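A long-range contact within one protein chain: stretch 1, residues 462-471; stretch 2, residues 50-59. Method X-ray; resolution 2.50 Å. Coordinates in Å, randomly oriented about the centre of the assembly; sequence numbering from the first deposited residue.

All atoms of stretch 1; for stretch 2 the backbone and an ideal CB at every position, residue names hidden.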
# COMPACT_ATOMS: atom_id res chain seq x y z
N THR A 462 -4.06 7.25 -5.16
CA THR A 462 -4.33 7.04 -3.74
C THR A 462 -5.78 6.62 -3.52
O THR A 462 -6.03 5.61 -2.87
CB THR A 462 -3.97 8.29 -2.92
OG1 THR A 462 -2.56 8.50 -3.07
CG2 THR A 462 -4.27 8.11 -1.47
N LEU A 463 -6.72 7.37 -4.09
CA LEU A 463 -8.15 7.14 -3.90
C LEU A 463 -8.62 5.80 -4.50
O LEU A 463 -9.31 5.03 -3.85
CB LEU A 463 -8.98 8.31 -4.46
CG LEU A 463 -10.52 8.21 -4.31
CD1 LEU A 463 -10.96 7.94 -2.88
CD2 LEU A 463 -11.23 9.46 -4.83
N ARG A 464 -8.23 5.50 -5.72
CA ARG A 464 -8.61 4.20 -6.28
C ARG A 464 -8.02 3.04 -5.48
O ARG A 464 -8.64 2.00 -5.36
CB ARG A 464 -8.25 4.10 -7.76
CG ARG A 464 -6.79 3.86 -8.06
CD ARG A 464 -6.42 2.37 -8.16
NE ARG A 464 -6.00 2.06 -9.52
CZ ARG A 464 -4.86 2.47 -10.09
NH1 ARG A 464 -3.98 3.21 -9.42
NH2 ARG A 464 -4.60 2.15 -11.35
N THR A 465 -6.82 3.23 -4.92
CA THR A 465 -6.21 2.15 -4.15
C THR A 465 -7.03 1.95 -2.88
O THR A 465 -7.50 0.83 -2.61
CB THR A 465 -4.74 2.42 -3.84
OG1 THR A 465 -3.96 2.19 -5.02
CG2 THR A 465 -4.24 1.48 -2.77
N LEU A 466 -7.26 3.03 -2.15
CA LEU A 466 -8.08 2.96 -0.95
C LEU A 466 -9.49 2.46 -1.24
O LEU A 466 -10.00 1.69 -0.46
CB LEU A 466 -8.11 4.29 -0.20
CG LEU A 466 -6.76 4.75 0.37
CD1 LEU A 466 -6.76 6.24 0.62
CD2 LEU A 466 -6.43 3.99 1.63
N CYS A 467 -10.09 2.86 -2.37
CA CYS A 467 -11.40 2.31 -2.81
C CYS A 467 -11.39 0.78 -3.08
O CYS A 467 -12.45 0.20 -3.28
CB CYS A 467 -11.92 3.02 -4.07
SG CYS A 467 -12.56 4.69 -3.82
N GLN A 468 -10.22 0.16 -3.12
CA GLN A 468 -10.06 -1.26 -3.40
C GLN A 468 -9.57 -2.09 -2.24
O GLN A 468 -9.38 -3.28 -2.40
CB GLN A 468 -9.05 -1.42 -4.51
CG GLN A 468 -9.53 -0.92 -5.86
CD GLN A 468 -8.39 -0.77 -6.82
OE1 GLN A 468 -7.22 -0.73 -6.41
NE2 GLN A 468 -8.71 -0.66 -8.11
N ALA A 469 -9.35 -1.47 -1.07
CA ALA A 469 -8.81 -2.17 0.11
C ALA A 469 -9.42 -3.54 0.33
O ALA A 469 -8.70 -4.50 0.56
CB ALA A 469 -9.02 -1.32 1.35
N GLN A 470 -10.74 -3.65 0.24
CA GLN A 470 -11.46 -4.95 0.40
C GLN A 470 -10.93 -6.09 -0.45
O GLN A 470 -11.08 -7.25 -0.04
CB GLN A 470 -12.98 -4.83 0.16
CG GLN A 470 -13.40 -4.38 -1.24
CD GLN A 470 -13.31 -2.89 -1.42
OE1 GLN A 470 -13.06 -2.15 -0.45
NE2 GLN A 470 -13.49 -2.42 -2.65
N ASN A 471 -10.33 -5.77 -1.60
CA ASN A 471 -9.74 -6.76 -2.49
C ASN A 471 -8.43 -7.32 -2.00
O ASN A 471 -7.86 -8.17 -2.68
CB ASN A 471 -9.51 -6.17 -3.87
CG ASN A 471 -10.78 -5.97 -4.62
OD1 ASN A 471 -11.29 -6.90 -5.26
ND2 ASN A 471 -11.31 -4.76 -4.57
N UNK A 50 -13.67 -0.02 11.16
CA UNK A 50 -12.65 0.86 10.58
C UNK A 50 -12.90 1.07 9.09
O UNK A 50 -13.07 2.20 8.62
CB UNK A 50 -11.25 0.28 10.80
N UNK A 51 -12.94 -0.03 8.33
CA UNK A 51 -12.90 0.08 6.87
C UNK A 51 -14.25 0.39 6.24
O UNK A 51 -14.31 1.08 5.22
CB UNK A 51 -12.36 -1.22 6.27
N UNK A 52 -15.31 -0.13 6.83
CA UNK A 52 -16.67 0.29 6.47
C UNK A 52 -16.83 1.80 6.52
O UNK A 52 -17.36 2.42 5.56
CB UNK A 52 -17.69 -0.37 7.40
N UNK A 53 -16.35 2.38 7.63
CA UNK A 53 -16.40 3.83 7.86
C UNK A 53 -15.56 4.59 6.82
O UNK A 53 -16.07 5.51 6.17
CB UNK A 53 -15.91 4.16 9.27
N UNK A 54 -14.31 4.19 6.64
CA UNK A 54 -13.48 4.75 5.58
C UNK A 54 -14.12 4.60 4.18
O UNK A 54 -14.23 5.58 3.43
CB UNK A 54 -12.11 4.07 5.60
N UNK A 55 -14.58 3.39 3.85
CA UNK A 55 -15.26 3.14 2.57
C UNK A 55 -16.49 4.04 2.31
O UNK A 55 -16.73 4.42 1.16
CB UNK A 55 -15.70 1.67 2.52
N UNK A 56 -17.26 4.39 3.35
CA UNK A 56 -18.36 5.37 3.15
C UNK A 56 -17.86 6.77 2.82
O UNK A 56 -18.47 7.46 1.99
CB UNK A 56 -19.23 5.44 4.40
N UNK A 57 -16.75 7.19 3.43
CA UNK A 57 -16.16 8.43 3.03
C UNK A 57 -15.71 8.31 1.56
O UNK A 57 -16.17 9.08 0.71
CB UNK A 57 -14.99 8.79 3.95
N UNK A 58 -14.87 7.32 1.25
CA UNK A 58 -14.26 7.30 -0.09
C UNK A 58 -15.31 7.22 -1.19
O UNK A 58 -15.20 7.94 -2.19
CB UNK A 58 -13.29 6.12 -0.22
N UNK A 59 -16.32 6.36 -1.01
CA UNK A 59 -17.36 6.12 -2.03
C UNK A 59 -18.41 7.24 -2.03
O UNK A 59 -18.83 7.73 -3.07
CB UNK A 59 -18.04 4.77 -1.79

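Stretch 2 is helical throughout, so positions three or four apart share a face, and only one such face looks at stretch 1. Stretch 1 brings a helix end, a type I turn from Leu466 to Ala469 and the start of a 3-10 segment. What it offers is mostly apolar: the methyls of Leu463 and Leu466, the sulfur of Cys467 and the CB of Ala469, with the carbonyl of Cys467 and the amide of Gln470 as the polar exceptions.

Position 50 points its CB where stretch 1 cannot reach, so stretch 1 sets no preference; the residue is Phe50, which makes no contact here.

At position 51 the CA-to-CB bond points toward stretch 1, yet nothing there lies within 5.5 Å of the ideal CB. CA of Ala469, the nearest CA across the gap, is 8.2 Å from CA of position 51. A gap of this width facing Ala469 and Leu466 suits a long or broad apolar side chain: methionine, leucine, phenylalanine or tryptophan could all extend into it. The residue is Trp51, with chi1 in m. Its six-membered ring presents a face to Ala469, whose CB lies 4.2 Å from the ring centroid and 19° off the normal, a CH-pi contact. At the ring's edge, CH2 of Trp51 is 4.4 Å from CD2 of Leu466.

Positions 52, 53 and 54 are all out of reach, and stretch 1 leaves their identity open. They are Gly52, Glu53 and Arg54; the last two form a salt bridge along their own helix, with NH2 of Arg54 2.8 Å from OE2 of Glu53.

At position 55 the CB points sideways and again has open space around it. A side chain long enough to reach across would meet the carbonyl of Cys467 and the end of Gln470. A polar donor could suit these oxygens, but so could an aromatic ring, whose C-H groups carry slight positive charge. It is Phe55, chi1 t: its CE2 lies 3.8 Å from O of Cys467, which sits at the ring edge, and its CD2 lies 3.7 Å from OE1 of Gln470. O of Cys467 also accepts a hydrogen bond from NE2 of Gln470 (2.9 Å).

Positions 56 and 57 are out of reach and little constrained; they hold Asn56 and Val57.

Position 58 is the tightest fit. Its CA is 6.4 Å from CA of Cys467, and its ideal CB lies 3.9 Å from SG of Cys467 and 4.0 Å from CD1 of Leu463. With CB pointing toward an apolar surface, leucine, methionine or phenylalanine would suit, while a charge would find no partner. Phe58, chi1 m, has the largest covered area of the ten. Its CB packs 3.9 Å from both CD1 of Leu463 and SG of Cys467, while CB of Leu466 lies over the ring face, 4.0 Å from the centroid.

Position 59 points sideways and barely meets stretch 1, so a small polar residue is acceptable. In Ser59, OG donates to O of Phe55 (3.1 Å), one turn back.

Stretch 2 (50-59) FWGERFNVFS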
# COMPACT_ATOMS: atom_id res chain seq x y z
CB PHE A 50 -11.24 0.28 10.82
CG PHE A 50 -10.12 1.23 10.48
CD1 PHE A 50 -9.70 1.43 9.17
CD2 PHE A 50 -9.47 1.95 11.48
CE1 PHE A 50 -8.66 2.31 8.88
CE2 PHE A 50 -8.43 2.82 11.20
CZ PHE A 50 -8.03 3.00 9.89
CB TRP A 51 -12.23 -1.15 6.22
CG TRP A 51 -10.71 -1.14 6.34
CD1 TRP A 51 -9.93 -1.95 7.10
CD2 TRP A 51 -9.81 -0.25 5.66
NE1 TRP A 51 -8.60 -1.63 6.95
CE2 TRP A 51 -8.49 -0.59 6.08
CE3 TRP A 51 -9.98 0.79 4.74
CZ2 TRP A 51 -7.37 0.07 5.62
CZ3 TRP A 51 -8.86 1.45 4.28
CH2 TRP A 51 -7.56 1.09 4.72
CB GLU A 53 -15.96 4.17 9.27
CG GLU A 53 -16.23 5.61 9.67
CD GLU A 53 -15.48 6.00 10.92
OE1 GLU A 53 -15.97 5.73 12.05
OE2 GLU A 53 -14.38 6.59 10.76
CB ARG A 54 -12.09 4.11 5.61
CG ARG A 54 -11.22 4.45 6.82
CD ARG A 54 -11.03 5.94 7.00
NE ARG A 54 -12.10 6.49 7.82
CZ ARG A 54 -12.48 7.77 7.85
NH1 ARG A 54 -11.88 8.70 7.10
NH2 ARG A 54 -13.47 8.13 8.66
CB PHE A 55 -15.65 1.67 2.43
CG PHE A 55 -16.11 1.29 1.05
CD1 PHE A 55 -17.46 1.37 0.69
CD2 PHE A 55 -15.19 0.88 0.10
CE1 PHE A 55 -17.89 1.03 -0.57
CE2 PHE A 55 -15.62 0.54 -1.19
CZ PHE A 55 -16.98 0.61 -1.52
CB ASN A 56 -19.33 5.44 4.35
CG ASN A 56 -20.35 4.30 4.35
OD1 ASN A 56 -20.34 3.41 3.47
ND2 ASN A 56 -21.24 4.32 5.33
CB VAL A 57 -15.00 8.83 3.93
CG1 VAL A 57 -14.32 10.10 3.41
CG2 VAL A 57 -15.51 9.04 5.34
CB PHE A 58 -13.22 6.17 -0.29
CG PHE A 58 -12.18 6.06 0.80
CD1 PHE A 58 -11.66 7.19 1.44
CD2 PHE A 58 -11.72 4.80 1.19
CE1 PHE A 58 -10.71 7.07 2.45
CE2 PHE A 58 -10.78 4.69 2.20
CZ PHE A 58 -10.28 5.82 2.83
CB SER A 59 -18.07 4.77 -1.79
OG SER A 59 -19.09 4.88 -0.80
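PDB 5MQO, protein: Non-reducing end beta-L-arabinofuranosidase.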